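Local coordinates for uncharacterized protein (Exiguobacterium sibiricum, PDB 3B77) that is of unknown function but carries a bacterial pleckstrin-homology domain joined to a long helical region that probably mediates oligomerisation, at residues Tyr66-Met77 with Glu89-Tyr99. Sequence-based numbering, arbitrary orientation.
Sequences YPYAHYPIRHVM and EIKFEIGGKHY
Strands 73-77 and 89-94 run antiparallel, their axes 4.6 Å apart at the closest, and their ladder is interrupted by a beta bulge between the Arg74-Glu93 and Met77-Lys91 pairs, both of them hydrogen-bonded. This is the first hairpin of the second, three-stranded sheet of the PH-type fold, and residues 68-72 carry the chain over to it from the end of strand 62-67 in the first sheet. The bulge centres on His75 and Val76 opposite Phe92; His75 takes up a left-handed backbone conformation, while CG2 of Val76 rests on CB of Phe92. Beyond the bulge, Met77 N bonds to Lys91 O at 2.9 Å, and Lys91 N returns the bond to Met77 O. At the other end, Pro72 O accepts from Gly95 N, in the type II' turn from Ile94 to Lys97.

Where the sheets meet, Ile94 is the wedge. With CG1 anti to the backbone N (chi1 -177°), its CD1 is carried to 3.6 Å from Tyr66 CB, and CG1 packs against Tyr71 CB. Leu48 and Ile73 extend this apolar layer. Tyr66 sends its phenol across the extended chain of Lys97 at about a right angle, and Lys97 NZ donates to Tyr66 OH at 2.8 Å. From the same ammonium a weak, 3.4 Å bond runs to Tyr99 OH, which lies 3.3 Å from Tyr66 CE2 at the ring edge. Lys97 also makes a cation-pi contact with Tyr64. A leucine in place of Tyr66 would probably cost the Lys97 ammonium its stronger phenolic bond, leaving the weak one to Tyr99 OH, and open a gap beside Tyr99. The Tyr66 ring turns a different edge to Tyr71, its CD1 sitting 3.7 Å above the plane of the Tyr71 ring, over the centre.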
ATOM      1  N   TYR A  66     -38.142  -5.175  35.506  1.00 58.39           N
ATOM      2  CA  TYR A  66     -36.771  -5.315  35.060  1.00 57.61           C
ATOM      3  C   TYR A  66     -36.501  -6.788  34.849  1.00 57.39           C
ATOM      4  O   TYR A  66     -36.114  -7.477  35.780  1.00 57.38           O
ATOM      5  CB  TYR A  66     -35.798  -4.726  36.084  1.00 59.53           C
ATOM      6  CG  TYR A  66     -36.025  -3.257  36.396  1.00 60.65           C
ATOM      7  CD1 TYR A  66     -35.794  -2.282  35.437  1.00 62.50           C
ATOM      8  CD2 TYR A  66     -36.456  -2.853  37.650  1.00 60.88           C
ATOM      9  CE1 TYR A  66     -36.003  -0.919  35.706  1.00 63.81           C
ATOM     10  CE2 TYR A  66     -36.662  -1.504  37.939  1.00 63.52           C
ATOM     11  CZ  TYR A  66     -36.437  -0.528  36.960  1.00 64.07           C
ATOM     12  OH  TYR A  66     -36.640   0.825  37.233  1.00 63.79           O
ATOM     13  N   PRO A  67     -36.737  -7.284  33.628  1.00 57.23           N
ATOM     14  CA  PRO A  67     -36.381  -8.669  33.321  1.00 57.65           C
ATOM     15  C   PRO A  67     -34.881  -8.845  33.436  1.00 57.30           C
ATOM     16  O   PRO A  67     -34.130  -8.007  32.940  1.00 57.42           O
ATOM     17  CB  PRO A  67     -36.838  -8.837  31.860  1.00 57.26           C
ATOM     18  CG  PRO A  67     -37.868  -7.769  31.661  1.00 56.92           C
ATOM     19  CD  PRO A  67     -37.344  -6.615  32.460  1.00 57.17           C
ATOM     20  N   TYR A  68     -34.453  -9.902  34.108  1.00 57.88           N
ATOM     21  CA  TYR A  68     -33.022 -10.106  34.375  1.00 58.51           C
ATOM     22  C   TYR A  68     -32.215 -10.093  33.083  1.00 59.84           C
ATOM     23  O   TYR A  68     -31.105  -9.510  33.040  1.00 60.31           O
ATOM     24  CB  TYR A  68     -32.780 -11.433  35.121  1.00 57.94           C
ATOM     25  CG  TYR A  68     -33.606 -11.576  36.382  1.00 56.88           C
ATOM     26  CD1 TYR A  68     -33.645 -10.557  37.333  1.00 56.86           C
ATOM     27  CD2 TYR A  68     -34.332 -12.724  36.623  1.00 55.29           C
ATOM     28  CE1 TYR A  68     -34.407 -10.686  38.495  1.00 56.81           C
ATOM     29  CE2 TYR A  68     -35.075 -12.870  37.765  1.00 55.85           C
ATOM     30  CZ  TYR A  68     -35.124 -11.854  38.705  1.00 56.89           C
ATOM     31  OH  TYR A  68     -35.896 -12.009  39.836  1.00 56.50           O
ATOM     32  N   ALA A  69     -32.800 -10.726  32.049  1.00 59.93           N
ATOM     33  CA  ALA A  69     -32.195 -10.833  30.705  1.00 60.19           C
ATOM     34  C   ALA A  69     -31.787  -9.505  30.098  1.00 59.24           C
ATOM     35  O   ALA A  69     -30.847  -9.475  29.349  1.00 62.43           O
ATOM     36  CB  ALA A  69     -33.120 -11.571  29.753  1.00 57.53           C
ATOM     37  N   HIS A  70     -32.491  -8.426  30.398  1.00 60.54           N
ATOM     38  CA  HIS A  70     -32.166  -7.105  29.857  1.00 61.49           C
ATOM     39  C   HIS A  70     -31.608  -6.172  30.910  1.00 62.00           C
ATOM     40  O   HIS A  70     -31.075  -5.115  30.574  1.00 62.63           O
ATOM     41  CB  HIS A  70     -33.409  -6.462  29.234  1.00 62.81           C
ATOM     42  CG  HIS A  70     -34.050  -7.313  28.188  1.00 65.51           C
ATOM     43  ND1 HIS A  70     -33.380  -7.718  27.050  1.00 68.25           N
ATOM     44  CD2 HIS A  70     -35.286  -7.866  28.117  1.00 67.98           C
ATOM     45  CE1 HIS A  70     -34.173  -8.491  26.325  1.00 69.02           C
ATOM     46  NE2 HIS A  70     -35.335  -8.598  26.948  1.00 70.32           N
ATOM     47  N   TYR A  71     -31.771  -6.525  32.186  1.00 62.79           N
ATOM     48  CA  TYR A  71     -31.254  -5.713  33.290  1.00 61.62           C
ATOM     49  C   TYR A  71     -30.458  -6.609  34.219  1.00 61.56           C
ATOM     50  O   TYR A  71     -31.014  -7.238  35.100  1.00 62.43           O
ATOM     51  CB  TYR A  71     -32.395  -5.050  34.050  1.00 61.58           C
ATOM     52  CG  TYR A  71     -33.227  -4.141  33.209  1.00 60.67           C
ATOM     53  CD1 TYR A  71     -32.857  -2.838  33.013  1.00 61.89           C
ATOM     54  CD2 TYR A  71     -34.370  -4.588  32.606  1.00 61.06           C
ATOM     55  CE1 TYR A  71     -33.597  -1.998  32.239  1.00 61.64           C
ATOM     56  CE2 TYR A  71     -35.122  -3.761  31.829  1.00 60.81           C
ATOM     57  CZ  TYR A  71     -34.727  -2.467  31.636  1.00 61.48           C
ATOM     58  OH  TYR A  71     -35.478  -1.605  30.841  1.00 62.96           O
ATOM     59  N   PRO A  72     -29.152  -6.696  34.004  1.00 61.73           N
ATOM     60  CA  PRO A  72     -28.293  -7.493  34.886  1.00 61.50           C
ATOM     61  C   PRO A  72     -28.144  -7.019  36.342  1.00 60.15           C
ATOM     62  O   PRO A  72     -28.110  -5.805  36.629  1.00 59.53           O
ATOM     63  CB  PRO A  72     -26.930  -7.420  34.195  1.00 61.72           C
ATOM     64  CG  PRO A  72     -27.232  -6.996  32.787  1.00 61.95           C
ATOM     65  CD  PRO A  72     -28.388  -6.099  32.900  1.00 61.94           C
ATOM     66  N   ILE A  73     -28.017  -8.010  37.227  1.00 59.19           N
ATOM     67  CA  ILE A  73     -27.827  -7.801  38.661  1.00 58.56           C
ATOM     68  C   ILE A  73     -26.358  -7.756  38.953  1.00 59.24           C
ATOM     69  O   ILE A  73     -25.607  -8.574  38.442  1.00 59.63           O
ATOM     70  CB  ILE A  73     -28.516  -8.913  39.497  1.00 58.55           C
ATOM     71  CG1 ILE A  73     -30.034  -8.855  39.256  1.00 58.11           C
ATOM     72  CG2 ILE A  73     -28.221  -8.756  40.959  1.00 56.38           C
ATOM     73  CD1 ILE A  73     -30.790  -9.936  39.897  1.00 60.65           C
ATOM     74  N   ARG A  74     -25.953  -6.748  39.720  1.00 61.11           N
ATOM     75  CA  ARG A  74     -24.559  -6.509  40.028  1.00 62.11           C
ATOM     76  C   ARG A  74     -24.453  -5.864  41.401  1.00 62.70           C
ATOM     77  O   ARG A  74     -25.404  -5.260  41.893  1.00 61.83           O
ATOM     78  CB  ARG A  74     -23.950  -5.541  39.021  1.00 63.66           C
ATOM     79  CG  ARG A  74     -23.926  -6.000  37.605  1.00 67.10           C
ATOM     80  CD  ARG A  74     -23.313  -4.913  36.713  1.00 73.24           C
ATOM     81  NE  ARG A  74     -23.315  -5.305  35.292  1.00 77.04           N
ATOM     82  CZ  ARG A  74     -24.232  -4.970  34.372  1.00 78.59           C
ATOM     83  NH1 ARG A  74     -25.288  -4.194  34.664  1.00 81.27           N
ATOM     84  NH2 ARG A  74     -24.096  -5.439  33.131  1.00 78.67           N
ATOM     85  N   HIS A  75     -23.271  -5.992  41.995  1.00 63.34           N
ATOM     86  CA  HIS A  75     -22.947  -5.365  43.258  1.00 63.64           C
ATOM     87  C   HIS A  75     -23.918  -5.695  44.364  1.00 62.64           C
ATOM     88  O   HIS A  75     -24.394  -4.800  45.069  1.00 60.65           O
ATOM     89  CB  HIS A  75     -22.816  -3.856  43.066  1.00 65.80           C
ATOM     90  CG  HIS A  75     -21.877  -3.487  41.970  1.00 67.51           C
ATOM     91  ND1 HIS A  75     -20.522  -3.702  42.061  1.00 70.63           N
ATOM     92  CD2 HIS A  75     -22.092  -2.938  40.753  1.00 70.36           C
ATOM     93  CE1 HIS A  75     -19.936  -3.296  40.947  1.00 71.67           C
ATOM     94  NE2 HIS A  75     -20.869  -2.830  40.134  1.00 71.38           N
ATOM     95  N   VAL A  76     -24.177  -6.993  44.524  1.00 62.03           N
ATOM     96  CA  VAL A  76     -25.063  -7.477  45.561  1.00 61.86           C
ATOM     97  C   VAL A  76     -24.381  -7.350  46.927  1.00 63.66           C
ATOM     98  O   VAL A  76     -23.317  -7.931  47.150  1.00 63.47           O
ATOM     99  CB  VAL A  76     -25.489  -8.923  45.295  1.00 61.69           C
ATOM    100  CG1 VAL A  76     -26.397  -9.440  46.419  1.00 60.12           C
ATOM    101  CG2 VAL A  76     -26.195  -9.007  43.942  1.00 59.45           C
HETATM  102  N   MSE A  77     -25.006  -6.570  47.817  1.00 66.23           N
HETATM  103  CA  MSE A  77     -24.517  -6.323  49.173  1.00 67.98           C
HETATM  104  C   MSE A  77     -25.541  -6.673  50.266  1.00 68.13           C
HETATM  105  O   MSE A  77     -26.745  -6.761  50.024  1.00 66.54           O
HETATM  106  CB  MSE A  77     -24.186  -4.845  49.343  1.00 70.46           C
HETATM  107  CG  MSE A  77     -23.196  -4.288  48.365  1.00 72.23           C
HETATM  108 SE   MSE A  77     -21.368  -4.943  48.694  0.75 79.03          SE
HETATM  109  CE  MSE A  77     -20.446  -4.027  46.959  1.00 78.41           C
ATOM    110  N   GLU A  89     -30.388  -4.466  55.724  1.00 72.01           N
ATOM    111  CA  GLU A  89     -30.470  -3.811  54.421  1.00 71.21           C
ATOM    112  C   GLU A  89     -29.812  -4.665  53.355  1.00 68.30           C
ATOM    113  O   GLU A  89     -28.681  -5.099  53.520  1.00 68.25           O
ATOM    114  CB  GLU A  89     -29.792  -2.441  54.482  1.00 71.80           C
ATOM    115  CG  GLU A  89     -29.819  -1.657  53.168  1.00 75.40           C
ATOM    116  CD  GLU A  89     -28.706  -0.600  53.046  1.00 76.60           C
ATOM    117  OE1 GLU A  89     -27.508  -0.961  53.036  1.00 80.32           O
ATOM    118  OE2 GLU A  89     -29.031   0.593  52.911  1.00 82.17           O
ATOM    119  N   ILE A  90     -30.536  -4.908  52.262  1.00 66.97           N
ATOM    120  CA  ILE A  90     -30.011  -5.616  51.087  1.00 64.09           C
ATOM    121  C   ILE A  90     -29.899  -4.607  49.958  1.00 63.69           C
ATOM    122  O   ILE A  90     -30.777  -3.767  49.761  1.00 63.03           O
ATOM    123  CB  ILE A  90     -30.887  -6.818  50.667  1.00 63.54           C
ATOM    124  CG1 ILE A  90     -30.197  -7.632  49.564  1.00 63.21           C
ATOM    125  CG2 ILE A  90     -32.264  -6.359  50.249  1.00 62.95           C
ATOM    126  CD1 ILE A  90     -30.863  -8.966  49.285  1.00 63.26           C
ATOM    127  N   LYS A  91     -28.779  -4.654  49.252  1.00 63.61           N
ATOM    128  CA  LYS A  91     -28.532  -3.758  48.151  1.00 64.33           C
ATOM    129  C   LYS A  91     -28.118  -4.519  46.902  1.00 61.28           C
ATOM    130  O   LYS A  91     -27.600  -5.627  46.971  1.00 59.24           O
ATOM    131  CB  LYS A  91     -27.411  -2.779  48.481  1.00 66.22           C
ATOM    132  CG  LYS A  91     -27.596  -1.898  49.705  1.00 70.75           C
ATOM    133  CD  LYS A  91     -26.266  -1.186  50.079  1.00 73.33           C
ATOM    134  CE  LYS A  91     -25.731  -0.270  48.942  1.00 76.73           C
ATOM    135  NZ  LYS A  91     -24.409   0.401  49.248  1.00 77.26           N
ATOM    136  N   PHE A  92     -28.366  -3.886  45.763  1.00 59.22           N
ATOM    137  CA  PHE A  92     -27.940  -4.367  44.453  1.00 57.82           C
ATOM    138  C   PHE A  92     -28.245  -3.314  43.411  1.00 58.75           C
ATOM    139  O   PHE A  92     -28.883  -2.299  43.692  1.00 57.65           O
ATOM    140  CB  PHE A  92     -28.602  -5.692  44.066  1.00 55.55           C
ATOM    141  CG  PHE A  92     -30.090  -5.646  44.080  1.00 54.49           C
ATOM    142  CD1 PHE A  92     -30.794  -5.916  45.245  1.00 53.79           C
ATOM    143  CD2 PHE A  92     -30.796  -5.339  42.924  1.00 53.79           C
ATOM    144  CE1 PHE A  92     -32.159  -5.866  45.248  1.00 54.12           C
ATOM    145  CE2 PHE A  92     -32.157  -5.295  42.911  1.00 52.42           C
ATOM    146  CZ  PHE A  92     -32.848  -5.548  44.063  1.00 54.43           C
ATOM    147  N   GLU A  93     -27.741  -3.565  42.214  1.00 60.60           N
ATOM    148  CA  GLU A  93     -27.982  -2.729  41.070  1.00 62.68           C
ATOM    149  C   GLU A  93     -28.537  -3.620  39.985  1.00 61.89           C
ATOM    150  O   GLU A  93     -27.984  -4.681  39.690  1.00 60.79           O
ATOM    151  CB  GLU A  93     -26.689  -2.058  40.616  1.00 64.26           C
ATOM    152  CG  GLU A  93     -26.090  -1.114  41.683  1.00 68.62           C
ATOM    153  CD  GLU A  93     -24.842  -0.376  41.231  1.00 70.45           C
ATOM    154  OE1 GLU A  93     -24.475  -0.459  40.027  1.00 75.42           O
ATOM    155  OE2 GLU A  93     -24.240   0.295  42.110  1.00 75.69           O
ATOM    156  N   ILE A  94     -29.650  -3.191  39.410  1.00 62.40           N
ATOM    157  CA  ILE A  94     -30.336  -3.951  38.365  1.00 62.14           C
ATOM    158  C   ILE A  94     -30.428  -3.029  37.150  1.00 64.95           C
ATOM    159  O   ILE A  94     -30.993  -1.932  37.221  1.00 64.52           O
ATOM    160  CB  ILE A  94     -31.684  -4.488  38.868  1.00 60.59           C
ATOM    161  CG1 ILE A  94     -32.341  -5.322  37.788  1.00 58.97           C
ATOM    162  CG2 ILE A  94     -32.597  -3.360  39.356  1.00 58.16           C
ATOM    163  CD1 ILE A  94     -33.445  -6.175  38.330  1.00 59.40           C
ATOM    164  N   GLY A  95     -29.845  -3.472  36.034  1.00 69.05           N
ATOM    165  CA  GLY A  95     -29.532  -2.540  34.951  1.00 71.27           C
ATOM    166  C   GLY A  95     -28.480  -1.701  35.646  1.00 73.81           C
ATOM    167  O   GLY A  95     -27.534  -2.263  36.208  1.00 76.49           O
ATOM    168  N   GLY A  96     -28.649  -0.384  35.684  1.00 74.85           N
ATOM    169  CA  GLY A  96     -27.733   0.468  36.442  1.00 75.20           C
ATOM    170  C   GLY A  96     -28.378   1.083  37.657  1.00 75.97           C
ATOM    171  O   GLY A  96     -27.741   1.868  38.366  1.00 76.96           O
ATOM    172  N   LYS A  97     -29.645   0.741  37.894  1.00 76.48           N
ATOM    173  CA  LYS A  97     -30.423   1.338  38.979  1.00 77.16           C
ATOM    174  C   LYS A  97     -30.075   0.736  40.360  1.00 75.64           C
ATOM    175  O   LYS A  97     -30.027  -0.486  40.520  1.00 74.54           O
ATOM    176  CB  LYS A  97     -31.927   1.192  38.689  1.00 78.15           C
ATOM    177  CG  LYS A  97     -32.855   2.070  39.573  1.00 79.95           C
ATOM    178  CD  LYS A  97     -34.310   1.963  39.111  1.00 80.44           C
ATOM    179  CE  LYS A  97     -35.289   2.690  40.008  1.00 81.53           C
ATOM    180  NZ  LYS A  97     -36.685   2.395  39.553  1.00 82.21           N
ATOM    181  N   HIS A  98     -29.848   1.619  41.330  1.00 74.05           N
ATOM    182  CA  HIS A  98     -29.509   1.251  42.698  1.00 74.46           C
ATOM    183  C   HIS A  98     -30.734   0.861  43.507  1.00 73.25           C
ATOM    184  O   HIS A  98     -31.729   1.572  43.506  1.00 72.55           O
ATOM    185  CB  HIS A  98     -28.809   2.432  43.384  1.00 75.19           C
ATOM    186  CG  HIS A  98     -27.444   2.708  42.839  1.00 76.69           C
ATOM    187  ND1 HIS A  98     -27.234   3.116  41.537  1.00 78.41           N
ATOM    188  CD2 HIS A  98     -26.218   2.604  43.404  1.00 78.52           C
ATOM    189  CE1 HIS A  98     -25.937   3.256  41.324  1.00 79.41           C
ATOM    190  NE2 HIS A  98     -25.297   2.950  42.441  1.00 80.14           N
ATOM    191  N   TYR A  99     -30.654  -0.279  44.183  1.00 71.95           N
ATOM    192  CA  TYR A  99     -31.717  -0.738  45.047  1.00 70.70           C
ATOM    193  C   TYR A  99     -31.158  -0.994  46.406  1.00 70.71           C
ATOM    194  O   TYR A  99     -30.173  -1.686  46.555  1.00 70.98           O
ATOM    195  CB  TYR A  99     -32.390  -2.003  44.512  1.00 70.18           C
ATOM    196  CG  TYR A  99     -33.542  -1.676  43.610  1.00 69.65           C
ATOM    197  CD1 TYR A  99     -33.340  -1.347  42.274  1.00 70.60           C
ATOM    198  CD2 TYR A  99     -34.833  -1.642  44.098  1.00 69.22           C
ATOM    199  CE1 TYR A  99     -34.412  -1.017  41.438  1.00 69.35           C
ATOM    200  CE2 TYR A  99     -35.913  -1.307  43.272  1.00 69.06           C
ATOM    201  CZ  TYR A  99     -35.697  -0.995  41.947  1.00 69.10           C
ATOM    202  OH  TYR A  99     -36.769  -0.651  41.156  1.00 68.73           O
TER
HETATM  203  O   HOH W   1     -25.765  -2.873  37.771  1.00 60.02           O